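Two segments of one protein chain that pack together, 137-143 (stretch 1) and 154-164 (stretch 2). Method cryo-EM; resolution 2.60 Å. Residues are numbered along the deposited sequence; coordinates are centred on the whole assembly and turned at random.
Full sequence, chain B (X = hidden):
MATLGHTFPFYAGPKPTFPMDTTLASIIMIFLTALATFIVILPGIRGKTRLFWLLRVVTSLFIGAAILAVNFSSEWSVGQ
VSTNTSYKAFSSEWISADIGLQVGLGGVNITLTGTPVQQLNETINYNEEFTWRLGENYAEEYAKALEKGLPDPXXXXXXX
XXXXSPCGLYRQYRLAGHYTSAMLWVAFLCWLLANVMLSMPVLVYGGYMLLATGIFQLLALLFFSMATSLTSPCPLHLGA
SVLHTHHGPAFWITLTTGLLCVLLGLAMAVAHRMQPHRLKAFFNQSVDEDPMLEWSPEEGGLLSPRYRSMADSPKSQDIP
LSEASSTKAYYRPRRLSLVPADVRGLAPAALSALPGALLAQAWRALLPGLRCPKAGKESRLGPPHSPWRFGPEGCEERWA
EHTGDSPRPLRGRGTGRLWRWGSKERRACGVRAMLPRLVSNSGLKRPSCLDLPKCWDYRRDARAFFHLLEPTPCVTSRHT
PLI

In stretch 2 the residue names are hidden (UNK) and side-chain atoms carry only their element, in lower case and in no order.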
ATOM      1  N   ASN B 137     -17.308   8.594   0.505  1.00 70.74           N
ATOM      2  CA  ASN B 137     -18.365   9.598   0.555  1.00 65.89           C
ATOM      3  C   ASN B 137     -19.693   8.916   0.245  1.00 64.04           C
ATOM      4  O   ASN B 137     -19.920   8.471  -0.884  1.00 66.57           O
ATOM      5  CB  ASN B 137     -18.083  10.734  -0.427  1.00 66.75           C
ATOM      6  CG  ASN B 137     -18.805  12.017  -0.059  1.00 71.79           C
ATOM      7  OD1 ASN B 137     -19.899  12.293  -0.552  1.00 78.01           O
ATOM      8  ND2 ASN B 137     -18.193  12.809   0.814  1.00 74.91           N
ATOM      9  N   TYR B 138     -20.566   8.830   1.253  1.00 60.15           N
ATOM     10  CA  TYR B 138     -21.864   8.192   1.051  1.00 51.55           C
ATOM     11  C   TYR B 138     -22.720   8.980   0.068  1.00 55.47           C
ATOM     12  O   TYR B 138     -23.441   8.393  -0.748  1.00 64.10           O
ATOM     13  CB  TYR B 138     -22.593   8.034   2.387  1.00 53.02           C
ATOM     14  CG  TYR B 138     -23.817   7.146   2.306  1.00 47.41           C
ATOM     15  CD1 TYR B 138     -23.748   5.806   2.656  1.00 47.07           C
ATOM     16  CD2 TYR B 138     -25.040   7.648   1.876  1.00 50.08           C
ATOM     17  CE1 TYR B 138     -24.859   4.991   2.584  1.00 49.07           C
ATOM     18  CE2 TYR B 138     -26.156   6.840   1.795  1.00 42.49           C
ATOM     19  CZ  TYR B 138     -26.060   5.513   2.151  1.00 47.39           C
ATOM     20  OH  TYR B 138     -27.170   4.704   2.073  1.00 55.73           O
ATOM     21  N   ALA B 139     -22.670  10.312   0.148  1.00 53.86           N
ATOM     22  CA  ALA B 139     -23.460  11.139  -0.760  1.00 50.31           C
ATOM     23  C   ALA B 139     -23.034  10.929  -2.208  1.00 59.33           C
ATOM     24  O   ALA B 139     -23.879  10.877  -3.109  1.00 65.87           O
ATOM     25  CB  ALA B 139     -23.336  12.611  -0.367  1.00 48.88           C
ATOM     26  N   GLU B 140     -21.728  10.804  -2.449  1.00 58.53           N
ATOM     27  CA  GLU B 140     -21.245  10.537  -3.799  1.00 55.09           C
ATOM     28  C   GLU B 140     -21.748   9.194  -4.311  1.00 57.34           C
ATOM     29  O   GLU B 140     -22.154   9.075  -5.473  1.00 63.97           O
ATOM     30  CB  GLU B 140     -19.718  10.585  -3.829  1.00 64.87           C
ATOM     31  CG  GLU B 140     -19.113  10.167  -5.159  1.00 79.64           C
ATOM     32  CD  GLU B 140     -17.604  10.037  -5.098  1.00100.85           C
ATOM     33  OE1 GLU B 140     -16.997  10.576  -4.147  1.00105.12           O
ATOM     34  OE2 GLU B 140     -17.026   9.391  -5.995  1.00106.28           O
ATOM     35  N   GLU B 141     -21.726   8.166  -3.459  1.00 56.29           N
ATOM     36  CA  GLU B 141     -22.220   6.856  -3.869  1.00 51.77           C
ATOM     37  C   GLU B 141     -23.716   6.890  -4.156  1.00 52.03           C
ATOM     38  O   GLU B 141     -24.184   6.262  -5.112  1.00 60.51           O
ATOM     39  CB  GLU B 141     -21.893   5.813  -2.802  1.00 57.31           C
ATOM     40  CG  GLU B 141     -20.511   5.195  -2.956  1.00 64.03           C
ATOM     41  CD  GLU B 141     -20.150   4.273  -1.811  1.00 81.15           C
ATOM     42  OE1 GLU B 141     -19.734   4.780  -0.749  1.00 83.32           O
ATOM     43  OE2 GLU B 141     -20.288   3.042  -1.970  1.00 83.44           O
ATOM     44  N   TYR B 142     -24.485   7.620  -3.344  1.00 51.33           N
ATOM     45  CA  TYR B 142     -25.915   7.742  -3.608  1.00 41.15           C
ATOM     46  C   TYR B 142     -26.176   8.492  -4.910  1.00 43.95           C
ATOM     47  O   TYR B 142     -27.089   8.139  -5.664  1.00 53.91           O
ATOM     48  CB  TYR B 142     -26.618   8.430  -2.441  1.00 41.70           C
ATOM     49  CG  TYR B 142     -28.086   8.675  -2.698  1.00 44.78           C
ATOM     50  CD1 TYR B 142     -28.981   7.616  -2.782  1.00 42.15           C
ATOM     51  CD2 TYR B 142     -28.576   9.962  -2.867  1.00 43.73           C
ATOM     52  CE1 TYR B 142     -30.322   7.833  -3.023  1.00 39.47           C
ATOM     53  CE2 TYR B 142     -29.918  10.189  -3.106  1.00 41.81           C
ATOM     54  CZ  TYR B 142     -30.786   9.120  -3.186  1.00 40.83           C
ATOM     55  OH  TYR B 142     -32.121   9.340  -3.426  1.00 53.73           O
ATOM     56  N   ALA B 143     -25.391   9.537  -5.187  1.00 47.33           N
ATOM     57  CA  ALA B 143     -25.532  10.251  -6.452  1.00 40.53           C
ATOM     58  C   ALA B 143     -25.198   9.351  -7.636  1.00 49.68           C
ATOM     59  O   ALA B 143     -25.872   9.396  -8.672  1.00 56.53           O
ATOM     60  CB  ALA B 143     -24.644  11.496  -6.453  1.00 47.89           C
ATOM     61  N   UNK B 154     -34.636   0.559  -3.831  1.00 46.87           N
ATOM     62  CA  UNK B 154     -33.217   0.640  -3.496  1.00 40.26           C
ATOM     63  C   UNK B 154     -32.805   2.092  -3.292  1.00 41.58           C
ATOM     64  O   UNK B 154     -32.108   2.429  -2.329  1.00 53.04           O
ATOM     65  c   UNK B 154     -32.737  -1.512  -4.698  1.00 39.15           C
ATOM     66  c   UNK B 154     -30.888   0.121  -4.282  1.00 42.74           C
ATOM     67  c   UNK B 154     -32.369  -0.041  -4.585  1.00 38.92           C
ATOM     68  N   UNK B 155     -33.239   2.975  -4.196  1.00 44.11           N
ATOM     69  CA  UNK B 155     -32.918   4.392  -4.061  1.00 40.14           C
ATOM     70  C   UNK B 155     -33.532   4.979  -2.799  1.00 45.04           C
ATOM     71  O   UNK B 155     -32.909   5.803  -2.122  1.00 58.01           O
ATOM     72  c   UNK B 155     -33.393   5.160  -5.294  1.00 36.60           C
ATOM     73  c   UNK B 155     -32.674   4.856  -6.608  1.00 36.92           C
ATOM     74  c   UNK B 155     -33.231   5.719  -7.727  1.00 39.89           C
ATOM     75  c   UNK B 155     -31.176   5.067  -6.457  1.00 42.40           C
ATOM     76  N   UNK B 156     -34.758   4.570  -2.470  1.00 40.34           N
ATOM     77  CA  UNK B 156     -35.419   5.064  -1.266  1.00 36.66           C
ATOM     78  C   UNK B 156     -34.656   4.654  -0.011  1.00 43.46           C
ATOM     79  O   UNK B 156     -34.363   5.488   0.857  1.00 57.24           O
ATOM     80  c   UNK B 156     -38.756   5.957   1.738  1.00 47.11           C
ATOM     81  o   UNK B 156     -39.500   4.939   3.764  1.00 65.68           O
ATOM     82  c   UNK B 156     -36.858   4.546  -1.234  1.00 36.39           C
ATOM     83  c   UNK B 156     -37.676   3.551   0.935  1.00 52.96           C
ATOM     84  c   UNK B 156     -38.111   5.857   0.521  1.00 47.60           C
ATOM     85  c   UNK B 156     -37.556   4.656   0.102  1.00 45.06           C
ATOM     86  c   UNK B 156     -38.857   4.846   2.550  1.00 49.04           C
ATOM     87  c   UNK B 156     -38.319   3.642   2.154  1.00 46.18           C
ATOM     88  N   UNK B 157     -34.306   3.370   0.093  1.00 43.03           N
ATOM     89  CA  UNK B 157     -33.576   2.909   1.270  1.00 38.53           C
ATOM     90  C   UNK B 157     -32.169   3.493   1.330  1.00 41.10           C
ATOM     91  O   UNK B 157     -31.633   3.693   2.427  1.00 51.25           O
ATOM     92  c   UNK B 157     -34.817   0.703   1.774  1.00 36.95           C
ATOM     93  c   UNK B 157     -33.529   1.382   1.300  1.00 40.14           C
ATOM     94  c   UNK B 157     -34.635  -0.802   1.859  1.00 43.43           C
ATOM     95  c   UNK B 157     -35.255   1.268   3.116  1.00 44.94           C
ATOM     96  N   UNK B 158     -31.554   3.772   0.178  1.00 43.45           N
ATOM     97  CA  UNK B 158     -30.238   4.401   0.181  1.00 37.93           C
ATOM     98  C   UNK B 158     -30.321   5.858   0.616  1.00 46.03           C
ATOM     99  O   UNK B 158     -29.470   6.336   1.376  1.00 56.33           O
ATOM    100  c   UNK B 158     -29.598   4.288  -1.202  1.00 39.36           C
ATOM    101  N   UNK B 159     -31.339   6.581   0.142  1.00 47.89           N
ATOM    102  CA  UNK B 159     -31.527   7.969   0.546  1.00 44.10           C
ATOM    103  C   UNK B 159     -31.892   8.070   2.019  1.00 47.59           C
ATOM    104  O   UNK B 159     -31.626   9.096   2.655  1.00 56.09           O
ATOM    105  c   UNK B 159     -32.586  10.142  -0.333  1.00 58.08           C
ATOM    106  o   UNK B 159     -33.143  11.362   1.634  1.00 74.03           O
ATOM    107  c   UNK B 159     -33.579  10.749   0.637  1.00 67.80           C
ATOM    108  o   UNK B 159     -34.798  10.610   0.403  1.00 65.93           O
ATOM    109  c   UNK B 159     -32.605   8.620  -0.321  1.00 46.32           C
ATOM    110  N   UNK B 160     -32.506   7.021   2.575  1.00 47.48           N
ATOM    111  CA  UNK B 160     -32.781   7.006   4.008  1.00 37.76           C
ATOM    112  C   UNK B 160     -31.501   7.077   4.834  1.00 46.95           C
ATOM    113  O   UNK B 160     -31.523   7.576   5.965  1.00 58.89           O
ATOM    114  c   UNK B 160     -35.067   5.877   4.109  1.00 49.23           C
ATOM    115  c   UNK B 160     -35.717   6.833   5.095  1.00 49.06           C
ATOM    116  n   UNK B 160     -37.897   7.632   6.002  1.00 57.35           N
ATOM    117  c   UNK B 160     -33.579   5.756   4.373  1.00 40.56           C
ATOM    118  c   UNK B 160     -37.222   6.879   4.909  1.00 51.47           C
ATOM    119  N   UNK B 161     -30.383   6.589   4.298  1.00 49.51           N
ATOM    120  CA  UNK B 161     -29.113   6.577   5.013  1.00 42.21           C
ATOM    121  C   UNK B 161     -28.156   7.669   4.552  1.00 48.51           C
ATOM    122  O   UNK B 161     -26.977   7.636   4.919  1.00 59.27           O
ATOM    123  c   UNK B 161     -29.100   2.866   7.763  1.00 45.22           C
ATOM    124  c   UNK B 161     -30.193   2.159   7.303  1.00 43.90           C
ATOM    125  c   UNK B 161     -30.150   3.425   5.274  1.00 44.13           C
ATOM    126  c   UNK B 161     -29.055   4.141   5.724  1.00 44.50           C
ATOM    127  c   UNK B 161     -28.537   3.851   6.975  1.00 45.27           C
ATOM    128  c   UNK B 161     -30.717   2.439   6.056  1.00 42.17           C
ATOM    129  c   UNK B 161     -28.440   5.210   4.873  1.00 40.22           C
ATOM    130  N   UNK B 162     -28.623   8.626   3.755  1.00 53.24           N
ATOM    131  CA  UNK B 162     -27.761   9.720   3.340  1.00 46.76           C
ATOM    132  C   UNK B 162     -27.439  10.621   4.532  1.00 51.36           C
ATOM    133  O   UNK B 162     -28.232  10.727   5.472  1.00 60.93           O
ATOM    134  c   UNK B 162     -28.418  10.539   2.232  1.00 43.47           C
ATOM    135  o   UNK B 162     -29.775  10.831   2.586  1.00 52.26           O
ATOM    136  c   UNK B 162     -28.388   9.774   0.916  1.00 43.11           C
ATOM    137  N   UNK B 163     -26.270  11.268   4.526  1.00 49.36           N
ATOM    138  CA  UNK B 163     -25.911  12.138   5.659  1.00 49.39           C
ATOM    139  C   UNK B 163     -26.894  13.268   5.899  1.00 53.56           C
ATOM    140  O   UNK B 163     -27.100  13.662   7.054  1.00 61.98           O
ATOM    141  c   UNK B 163     -24.526  12.671   5.263  1.00 46.12           C
ATOM    142  c   UNK B 163     -25.170  11.142   3.555  1.00 47.48           C
ATOM    143  c   UNK B 163     -23.985  11.653   4.319  1.00 48.25           C
ATOM    144  N   UNK B 164     -27.509  13.804   4.848  1.00 58.45           N
ATOM    145  CA  UNK B 164     -28.419  14.933   4.979  1.00 58.34           C
ATOM    146  C   UNK B 164     -29.880  14.518   5.095  1.00 56.00           C
ATOM    147  O   UNK B 164     -30.753  15.393   5.117  1.00 63.90           O
ATOM    148  c   UNK B 164     -26.365  16.728   7.094  1.00 90.67           C
ATOM    149  n   UNK B 164     -27.608  17.119   7.338  1.00 86.82           N
ATOM    150  n   UNK B 164     -25.647  16.174   8.061  1.00 86.41           N
ATOM    151  c   UNK B 164     -26.538  17.493   4.751  1.00 79.75           C
ATOM    152  c   UNK B 164     -28.249  15.885   3.792  1.00 68.25           C
ATOM    153  n   UNK B 164     -25.836  16.895   5.885  1.00 90.07           N
ATOM    154  c   UNK B 164     -26.853  16.481   3.652  1.00 75.10           C
TER

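Position 154 carries three carbons, one bearing the other two, and none reaches stretch 1; a fork directly on the first carbon means valine. Val154 is buried, a place that suits an apolar side chain.

Position 155 has four carbons forked at the second, one of which skirts the Tyr142 ring, and its backbone O sits at the edge of that ring, 3.4 Å from Tyr142 CE1. The pattern is leucine. With chi1 m and chi2 t, Leu155 CD2 lies 4.5 Å from Tyr142 CE1, an apolar contact that suits a buried site.

At position 156 one carbon leads to a six-carbon ring bearing an oxygen, with no contact to stretch 1: tyrosine. Tyr156 points away from stretch 1, and its hydroxyl is hydrogen-bonded elsewhere in the structure. Position 157, again four carbons forked at the second and out of contact, is leucine; Leu157 also points away, its apolar side chain suited to a buried site.

Position 158 has a single carbon, its CB, which lies 3.7 Å from Tyr142 CD1; it is alanine. The small side chain of Ala158 suits a place where the Tyr142 ring comes close.

Position 159 shows three carbons, the third carrying two oxygens, and its CB is 3.2 Å from Tyr142 OH; it is glutamate. The chain's end leads away, and both carboxylate oxygens of this buried Glu159 find hydrogen bonds elsewhere.

Four carbons in a row ending in nitrogen, none touching stretch 1, identify position 160 as lysine. Lys160 points away, and its buried amino group is likewise satisfied elsewhere.

Position 161 has one carbon and an all-carbon six-membered ring, and its CB lies 3.6 Å from Tyr138 CZ: phenylalanine. The end of Phe161 leads away, its apolar ring suiting a buried site.

At position 162 one carbon bears an oxygen and a carbon, the latter over a face of the Tyr142 ring; this is threonine. The branching suits two tasks: Thr162 OG1 donates to Glu159 O at 2.5 Å, and CG2 makes a CH-pi contact with the Tyr142 ring.

Position 163 has three carbons closing a ring onto its own nitrogen, and the ring packs against Tyr138: proline. Lacking an amide hydrogen, it suits the chain beyond the helix; Pro163 CD is 3.9 Å from Tyr138 CD2.

Position 164, three carbons, a nitrogen and a carbon with two more nitrogens, touches nothing on stretch 1 and is arginine; the charge of Arg164 suits its exposed site.

The helices run nearly antiparallel, at 166°. Two tyrosines one helical turn apart bridge them. Tyr142 packs against Ala158 and Thr162, whereas Tyr138 lies near Phe161, Thr162 and Pro163 and donates from OH to Ala158 O at 2.9 Å, the one hydrogen bond across an otherwise largely apolar contact.

Stretch 2 (154-164) VLYLAEKFTPR
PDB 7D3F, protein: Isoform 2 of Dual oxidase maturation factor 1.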